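Local coordinates for protein MNMC2 (Aquifex aeolicus, PDB 3VYW) that acts as a bacterial tRNA methyltransferase that uses S-adenosylmethionine in forming 5-methylaminomethyl-2-thiouridine at the wobble position, without the usually fused oxidase domain, at residues R99-G104 against F185-V190; E128-E133 against K180-F185. All coordinates share one frame; numbering follows the deposited sequence.

Contact 1: R99-G104 against F185-V190. With SAM (S-adenosylmethionine), chain E.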
loop_
_atom_site.group_PDB
_atom_site.type_symbol
_atom_site.label_atom_id
_atom_site.label_comp_id
_atom_site.label_asym_id
_atom_site.label_seq_id
_atom_site.Cartn_x
_atom_site.Cartn_y
_atom_site.Cartn_z
ATOM N N ARG A 99 -10.492 14.444 3.244
ATOM C CA ARG A 99 -9.441 13.834 4.011
ATOM C C ARG A 99 -8.839 12.592 3.373
ATOM O O ARG A 99 -9.519 11.672 3.051
ATOM C CB ARG A 99 -9.965 13.468 5.375
ATOM C CG ARG A 99 -10.890 14.492 5.959
ATOM C CD ARG A 99 -10.871 14.413 7.456
ATOM N NE ARG A 99 -11.441 15.590 8.077
ATOM C CZ ARG A 99 -12.663 16.036 7.856
ATOM N NH1 ARG A 99 -13.448 15.410 7.017
ATOM N NH2 ARG A 99 -13.092 17.115 8.470
ATOM N N ILE A 100 -7.535 12.587 3.217
ATOM C CA ILE A 100 -6.851 11.442 2.687
ATOM C C ILE A 100 -5.887 10.823 3.657
ATOM O O ILE A 100 -5.070 11.480 4.218
ATOM C CB ILE A 100 -6.055 11.815 1.459
ATOM C CG1 ILE A 100 -6.956 12.447 0.441
ATOM C CG2 ILE A 100 -5.379 10.596 0.894
ATOM C CD1 ILE A 100 -6.217 12.905 -0.770
ATOM N N LEU A 101 -5.987 9.523 3.811
ATOM C CA LEU A 101 -5.052 8.756 4.582
ATOM C C LEU A 101 -4.092 8.156 3.595
ATOM O O LEU A 101 -4.470 7.425 2.759
ATOM C CB LEU A 101 -5.803 7.660 5.306
ATOM C CG LEU A 101 -5.455 7.315 6.724
ATOM C CD1 LEU A 101 -5.365 5.839 6.966
ATOM C CD2 LEU A 101 -4.173 7.976 7.079
ATOM N N ASP A 102 -2.828 8.505 3.678
ATOM C CA ASP A 102 -1.876 8.046 2.697
ATOM C C ASP A 102 -0.907 7.061 3.266
ATOM O O ASP A 102 -0.137 7.396 4.091
ATOM C CB ASP A 102 -1.116 9.236 2.169
ATOM C CG ASP A 102 -0.386 8.941 0.929
ATOM O OD1 ASP A 102 -0.940 8.243 0.104
ATOM O OD2 ASP A 102 0.741 9.394 0.755
ATOM N N VAL A 103 -0.924 5.841 2.778
ATOM C CA VAL A 103 -0.043 4.819 3.281
ATOM C C VAL A 103 1.201 4.716 2.425
ATOM O O VAL A 103 1.179 4.141 1.396
ATOM C CB VAL A 103 -0.763 3.476 3.258
ATOM C CG1 VAL A 103 0.175 2.366 3.547
ATOM C CG2 VAL A 103 -1.898 3.436 4.221
ATOM N N GLY A 104 2.285 5.308 2.881
ATOM C CA GLY A 104 3.530 5.375 2.153
ATOM C C GLY A 104 3.709 6.643 1.374
ATOM O O GLY A 104 3.267 6.747 0.285
ATOM N N PHE A 185 -9.946 11.170 13.000
ATOM C CA PHE A 185 -9.817 11.330 11.575
ATOM C C PHE A 185 -10.582 10.213 10.888
ATOM O O PHE A 185 -10.273 9.067 11.077
ATOM C CB PHE A 185 -8.329 11.223 11.260
ATOM C CG PHE A 185 -7.936 11.659 9.885
ATOM C CD1 PHE A 185 -7.849 12.972 9.575
ATOM C CD2 PHE A 185 -7.592 10.745 8.946
ATOM C CE1 PHE A 185 -7.468 13.375 8.339
ATOM C CE2 PHE A 185 -7.212 11.134 7.702
ATOM C CZ PHE A 185 -7.150 12.453 7.393
ATOM N N LYS A 186 -11.583 10.531 10.094
ATOM C CA LYS A 186 -12.169 9.525 9.231
ATOM C C LYS A 186 -11.947 9.908 7.777
ATOM O O LYS A 186 -12.559 10.821 7.276
ATOM C CB LYS A 186 -13.658 9.388 9.488
ATOM C CG LYS A 186 -14.039 9.019 10.898
ATOM C CD LYS A 186 -13.542 7.643 11.257
ATOM C CE LYS A 186 -14.507 6.937 12.185
ATOM N NZ LYS A 186 -13.837 6.007 13.138
ATOM N N ALA A 187 -11.059 9.195 7.115
ATOM C CA ALA A 187 -10.668 9.527 5.765
ATOM C C ALA A 187 -11.707 9.296 4.708
ATOM O O ALA A 187 -12.422 8.350 4.751
ATOM C CB ALA A 187 -9.399 8.798 5.408
ATOM N N ASP A 188 -11.809 10.220 3.782
ATOM C CA ASP A 188 -12.522 10.016 2.544
ATOM C C ASP A 188 -11.888 9.028 1.598
ATOM O O ASP A 188 -12.565 8.335 0.908
ATOM C CB ASP A 188 -12.791 11.334 1.864
ATOM C CG ASP A 188 -13.743 12.142 2.619
ATOM O OD1 ASP A 188 -14.883 11.718 2.741
ATOM O OD2 ASP A 188 -13.369 13.193 3.123
ATOM N N ALA A 189 -10.572 9.042 1.529
ATOM C CA ALA A 189 -9.818 8.148 0.714
ATOM C C ALA A 189 -8.668 7.630 1.499
ATOM O O ALA A 189 -8.050 8.364 2.197
ATOM C CB ALA A 189 -9.300 8.876 -0.485
ATOM N N VAL A 190 -8.366 6.356 1.362
ATOM C CA VAL A 190 -7.120 5.823 1.829
ATOM C C VAL A 190 -6.356 5.406 0.620
ATOM O O VAL A 190 -6.823 4.630 -0.126
ATOM C CB VAL A 190 -7.323 4.573 2.644
ATOM C CG1 VAL A 190 -5.995 4.009 3.090
ATOM C CG2 VAL A 190 -8.245 4.837 3.793
HETATM N N SAM E . 3.127 6.425 -2.536
HETATM C CA SAM E . 4.401 6.723 -3.072
HETATM C C SAM E . 4.124 7.704 -4.143
HETATM O O SAM E . 4.991 8.333 -4.699
HETATM O OXT SAM E . 2.982 7.908 -4.431
HETATM C CB SAM E . 5.002 5.383 -3.435
HETATM C CG SAM E . 5.514 4.757 -2.133
HETATM S SD SAM E . 6.201 3.268 -2.217
HETATM C CE SAM E . 5.224 2.295 -3.084
HETATM C "C5'" SAM E . 6.314 2.569 -0.718
HETATM C "C4'" SAM E . 6.637 3.501 0.456
HETATM O "O4'" SAM E . 6.219 2.900 1.666
HETATM C "C3'" SAM E . 8.113 3.773 0.655
HETATM O "O3'" SAM E . 8.308 5.133 0.976
HETATM C "C2'" SAM E . 8.480 2.952 1.860
HETATM O "O2'" SAM E . 9.540 3.544 2.558
HETATM C "C1'" SAM E . 7.220 2.996 2.658
HETATM N N9 SAM E . 7.107 1.957 3.704
HETATM C C8 SAM E . 7.336 0.670 3.597
HETATM N N7 SAM E . 7.119 0.032 4.730
HETATM C C5 SAM E . 6.742 0.915 5.606
HETATM C C6 SAM E . 6.353 0.905 7.010
HETATM N N6 SAM E . 6.327 -0.204 7.729
HETATM N N1 SAM E . 6.028 2.040 7.557
HETATM C C2 SAM E . 6.031 3.152 6.885
HETATM N N3 SAM E . 6.379 3.229 5.636
HETATM C C4 SAM E . 6.742 2.173 4.938
#

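Contact 2: E128-E133 against K180-F185. With SAM (S-adenosylmethionine), chain E.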
loop_
_atom_site.group_PDB
_atom_site.type_symbol
_atom_site.label_atom_id
_atom_site.label_comp_id
_atom_site.label_asym_id
_atom_site.label_seq_id
_atom_site.Cartn_x
_atom_site.Cartn_y
_atom_site.Cartn_z
ATOM N N GLU A 128 -7.124 17.608 3.944
ATOM C CA GLU A 128 -6.376 17.048 5.048
ATOM C C GLU A 128 -5.666 15.758 4.676
ATOM O O GLU A 128 -6.280 14.785 4.376
ATOM C CB GLU A 128 -7.301 16.747 6.203
ATOM C CG GLU A 128 -7.865 17.937 6.910
ATOM C CD GLU A 128 -8.605 17.545 8.163
ATOM O OE1 GLU A 128 -9.812 17.804 8.256
ATOM O OE2 GLU A 128 -7.980 16.978 9.064
ATOM N N ILE A 129 -4.351 15.773 4.729
ATOM C CA ILE A 129 -3.569 14.601 4.466
ATOM C C ILE A 129 -2.726 14.165 5.640
ATOM O O ILE A 129 -1.996 14.925 6.189
ATOM C CB ILE A 129 -2.619 14.834 3.298
ATOM C CG1 ILE A 129 -3.395 15.254 2.084
ATOM C CG2 ILE A 129 -1.846 13.589 2.983
ATOM C CD1 ILE A 129 -2.527 15.822 1.011
ATOM N N ILE A 130 -2.832 12.896 5.985
ATOM C CA ILE A 130 -1.916 12.233 6.875
ATOM C C ILE A 130 -1.213 11.115 6.151
ATOM O O ILE A 130 -1.817 10.263 5.586
ATOM C CB ILE A 130 -2.657 11.644 8.057
ATOM C CG1 ILE A 130 -3.326 12.757 8.827
ATOM C CG2 ILE A 130 -1.713 10.861 8.927
ATOM C CD1 ILE A 130 -4.031 12.304 10.063
ATOM N N SER A 131 0.096 11.121 6.206
ATOM C CA SER A 131 0.871 10.131 5.516
ATOM C C SER A 131 1.844 9.435 6.412
ATOM O O SER A 131 2.122 9.888 7.462
ATOM C CB SER A 131 1.587 10.746 4.360
ATOM O OG SER A 131 2.071 9.723 3.569
ATOM N N PHE A 132 2.317 8.285 6.002
ATOM C CA PHE A 132 3.164 7.466 6.817
ATOM C C PHE A 132 4.379 7.191 6.011
ATOM O O PHE A 132 4.283 6.866 4.892
ATOM C CB PHE A 132 2.457 6.159 7.135
ATOM C CG PHE A 132 1.250 6.322 7.997
ATOM C CD1 PHE A 132 -0.003 6.292 7.460
ATOM C CD2 PHE A 132 1.379 6.520 9.335
ATOM C CE1 PHE A 132 -1.106 6.471 8.249
ATOM C CE2 PHE A 132 0.284 6.685 10.128
ATOM C CZ PHE A 132 -0.960 6.667 9.586
ATOM N N GLU A 133 5.546 7.398 6.550
ATOM C CA GLU A 133 6.734 7.110 5.803
ATOM C C GLU A 133 7.848 6.751 6.731
ATOM O O GLU A 133 8.245 7.555 7.501
ATOM C CB GLU A 133 7.111 8.334 4.996
ATOM C CG GLU A 133 8.271 8.175 4.053
ATOM C CD GLU A 133 8.335 6.855 3.337
ATOM O OE1 GLU A 133 9.265 6.113 3.552
ATOM O OE2 GLU A 133 7.496 6.575 2.512
ATOM N N LYS A 180 -1.490 4.542 15.529
ATOM C CA LYS A 180 -2.288 4.569 16.711
ATOM C C LYS A 180 -2.521 5.993 17.159
ATOM O O LYS A 180 -3.541 6.287 17.753
ATOM C CB LYS A 180 -1.666 3.735 17.813
ATOM C CG LYS A 180 -1.122 2.402 17.358
ATOM C CD LYS A 180 -1.872 1.229 17.919
ATOM C CE LYS A 180 -1.013 -0.006 17.803
ATOM N NZ LYS A 180 -1.514 -1.180 18.557
ATOM N N GLU A 181 -1.594 6.876 16.846
ATOM C CA GLU A 181 -1.744 8.276 17.158
ATOM C C GLU A 181 -2.856 8.969 16.435
ATOM O O GLU A 181 -3.294 10.005 16.863
ATOM C CB GLU A 181 -0.481 9.041 16.895
ATOM C CG GLU A 181 0.713 8.506 17.612
ATOM C CD GLU A 181 1.973 9.083 17.063
ATOM O OE1 GLU A 181 3.040 8.538 17.315
ATOM O OE2 GLU A 181 1.880 10.088 16.374
ATOM N N VAL A 182 -3.301 8.441 15.318
ATOM C CA VAL A 182 -4.273 9.186 14.578
ATOM C C VAL A 182 -5.639 8.882 15.097
ATOM O O VAL A 182 -6.107 7.774 15.036
ATOM C CB VAL A 182 -4.233 8.879 13.100
ATOM C CG1 VAL A 182 -5.394 9.536 12.417
ATOM C CG2 VAL A 182 -2.931 9.332 12.500
ATOM N N GLU A 183 -6.260 9.921 15.631
ATOM C CA GLU A 183 -7.539 9.848 16.260
ATOM C C GLU A 183 -8.363 10.952 15.672
ATOM O O GLU A 183 -7.846 11.919 15.186
ATOM C CB GLU A 183 -7.374 10.022 17.760
ATOM C CG GLU A 183 -6.973 8.743 18.476
ATOM C CD GLU A 183 -5.977 8.950 19.600
ATOM O OE1 GLU A 183 -5.814 10.087 20.060
ATOM O OE2 GLU A 183 -5.358 7.970 20.034
ATOM N N ASN A 184 -9.663 10.786 15.683
ATOM C CA ASN A 184 -10.548 11.817 15.228
ATOM C C ASN A 184 -10.386 12.142 13.764
ATOM O O ASN A 184 -10.659 13.237 13.327
ATOM C CB ASN A 184 -10.355 13.059 16.082
ATOM C CG ASN A 184 -10.424 12.761 17.566
ATOM O OD1 ASN A 184 -11.436 12.306 18.069
ATOM N ND2 ASN A 184 -9.343 13.021 18.267
ATOM N N PHE A 185 -9.946 11.170 13.000
ATOM C CA PHE A 185 -9.817 11.330 11.575
ATOM C C PHE A 185 -10.582 10.213 10.888
ATOM O O PHE A 185 -10.273 9.067 11.077
ATOM C CB PHE A 185 -8.329 11.223 11.260
ATOM C CG PHE A 185 -7.936 11.659 9.885
ATOM C CD1 PHE A 185 -7.849 12.972 9.575
ATOM C CD2 PHE A 185 -7.592 10.745 8.946
ATOM C CE1 PHE A 185 -7.468 13.375 8.339
ATOM C CE2 PHE A 185 -7.212 11.134 7.702
ATOM C CZ PHE A 185 -7.150 12.453 7.393
HETATM N N SAM E . 3.127 6.425 -2.536
HETATM C CA SAM E . 4.401 6.723 -3.072
HETATM C C SAM E . 4.124 7.704 -4.143
HETATM O O SAM E . 4.991 8.333 -4.699
HETATM O OXT SAM E . 2.982 7.908 -4.431
HETATM C CB SAM E . 5.002 5.383 -3.435
HETATM C CG SAM E . 5.514 4.757 -2.133
HETATM S SD SAM E . 6.201 3.268 -2.217
HETATM C CE SAM E . 5.224 2.295 -3.084
HETATM C "C5'" SAM E . 6.314 2.569 -0.718
HETATM C "C4'" SAM E . 6.637 3.501 0.456
HETATM O "O4'" SAM E . 6.219 2.900 1.666
HETATM C "C3'" SAM E . 8.113 3.773 0.655
HETATM O "O3'" SAM E . 8.308 5.133 0.976
HETATM C "C2'" SAM E . 8.480 2.952 1.860
HETATM O "O2'" SAM E . 9.540 3.544 2.558
HETATM C "C1'" SAM E . 7.220 2.996 2.658
HETATM N N9 SAM E . 7.107 1.957 3.704
HETATM C C8 SAM E . 7.336 0.670 3.597
HETATM N N7 SAM E . 7.119 0.032 4.730
HETATM C C5 SAM E . 6.742 0.915 5.606
HETATM C C6 SAM E . 6.353 0.905 7.010
HETATM N N6 SAM E . 6.327 -0.204 7.729
HETATM N N1 SAM E . 6.028 2.040 7.557
HETATM C C2 SAM E . 6.031 3.152 6.885
HETATM N N3 SAM E . 6.379 3.229 5.636
HETATM C C4 SAM E . 6.742 2.173 4.938
#

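Contact 1: R99-G104 against F185-V190
Arg99 and Phe185 run past each other in opposite directions, with guanidinium and ring planes 84° apart. The aliphatic part of the arginine does the touching: its CB meets Phe185 CZ obliquely at 3.6 Å, and its CD lies 3.7 Å from Phe185 CE1. Asp188 approaches Arg99 from the backbone side instead. Its CG stands beside its own backbone N (chi1 -68°), so OD2 can present its anti lone pair to Arg99 N at 3.1 Å in a nearly straight bond. Arg99 O then receives Ala189 N and, weakly, Asp188 N, where the chain turns a corner. Beyond it the pairing is that of two parallel neighbours in the Rossmann-like sheet: Leu101 N binds Ala189 O at 2.9 Å, nearly along the C=O axis. Leu101 CB lies against Ala187 CB (3.8 Å) and Val190 CG2 (4.0 Å), while helix 206-213 covers this face through Ile212. Just past the strand's C-terminal end, Gly104 O accepts a hydrogen bond from the SAM amino N at 2.8 Å. Arg99 NE is salt-bridged to Glu128. Asp188 probably stays ionised, since OD1 is bridged to Arg95, OD2 accepts Arg99 N, and Arg99 NH1 lies near OD2 though beyond salt-bridge range.

Contact 2: E128-E133 against K180-F185
In this Rossmann-like methyltransferase domain, strand 126-133 points Glu128 and Ile130 toward the loop that precedes strand 187-192. Ile130 carries the contact. Its CB branches so that CG1 lies anti to the carbonyl carbon and CG2 anti to the backbone N. CG2 meets Val182 CG2 at 4.1 Å, whereas CG1 passes Phe185 CZ at the same separation. With chi2 at -177° the chain is extended, which carries CD1 over the Phe185 ring, 3.8 Å from its centroid and 5° off the normal: a CH-pi contact almost exactly on axis. The same methyl reaches Val182 CG1 at 3.9 Å, so two side chains of the loop hold one tip. Glu128 meets the ring at its edge, OE2 lying 3.7 Å from Phe185 CE1, while its OE1 is salt-bridged to Arg99. An alanine at Phe185 would remove the aromatic face beneath Ile130 CD1 and would probably loosen the loop's hold on the strand. Farther along, Phe132 CZ approaches Val182 CG2, and the Phe132 ring also touches Ala175 of the SAM site. The strand delivers Glu133 to the cofactor, where SAM O2' donates a hydrogen bond to Glu133 OE1 at 2.8 Å.

How the contacts relate
From the N terminus, strand 97-103 comes first, then strand 126-133, then the loop at 180-185, which runs on into strand 187-192. Contact 1 brings 185-190 back to 99-104 and so closes a loop of 80 intervening residues. Contact 2 is nested within it, closing 46 residues between 128-133 and 180-185. In the sheet, strand 97-103 lies between the other two, so the 180-185 loop reaches past it to strand 126-133, and the nesting is one of sequence only. Phe185 belongs to both contacts. They also touch directly: Ile100 N lies 2.8 Å from Glu128 O, a probable hydrogen bond, and Leu101 CD2 packs on Phe132 CE1. Segments 99-104 and 128-133 both end at the cofactor.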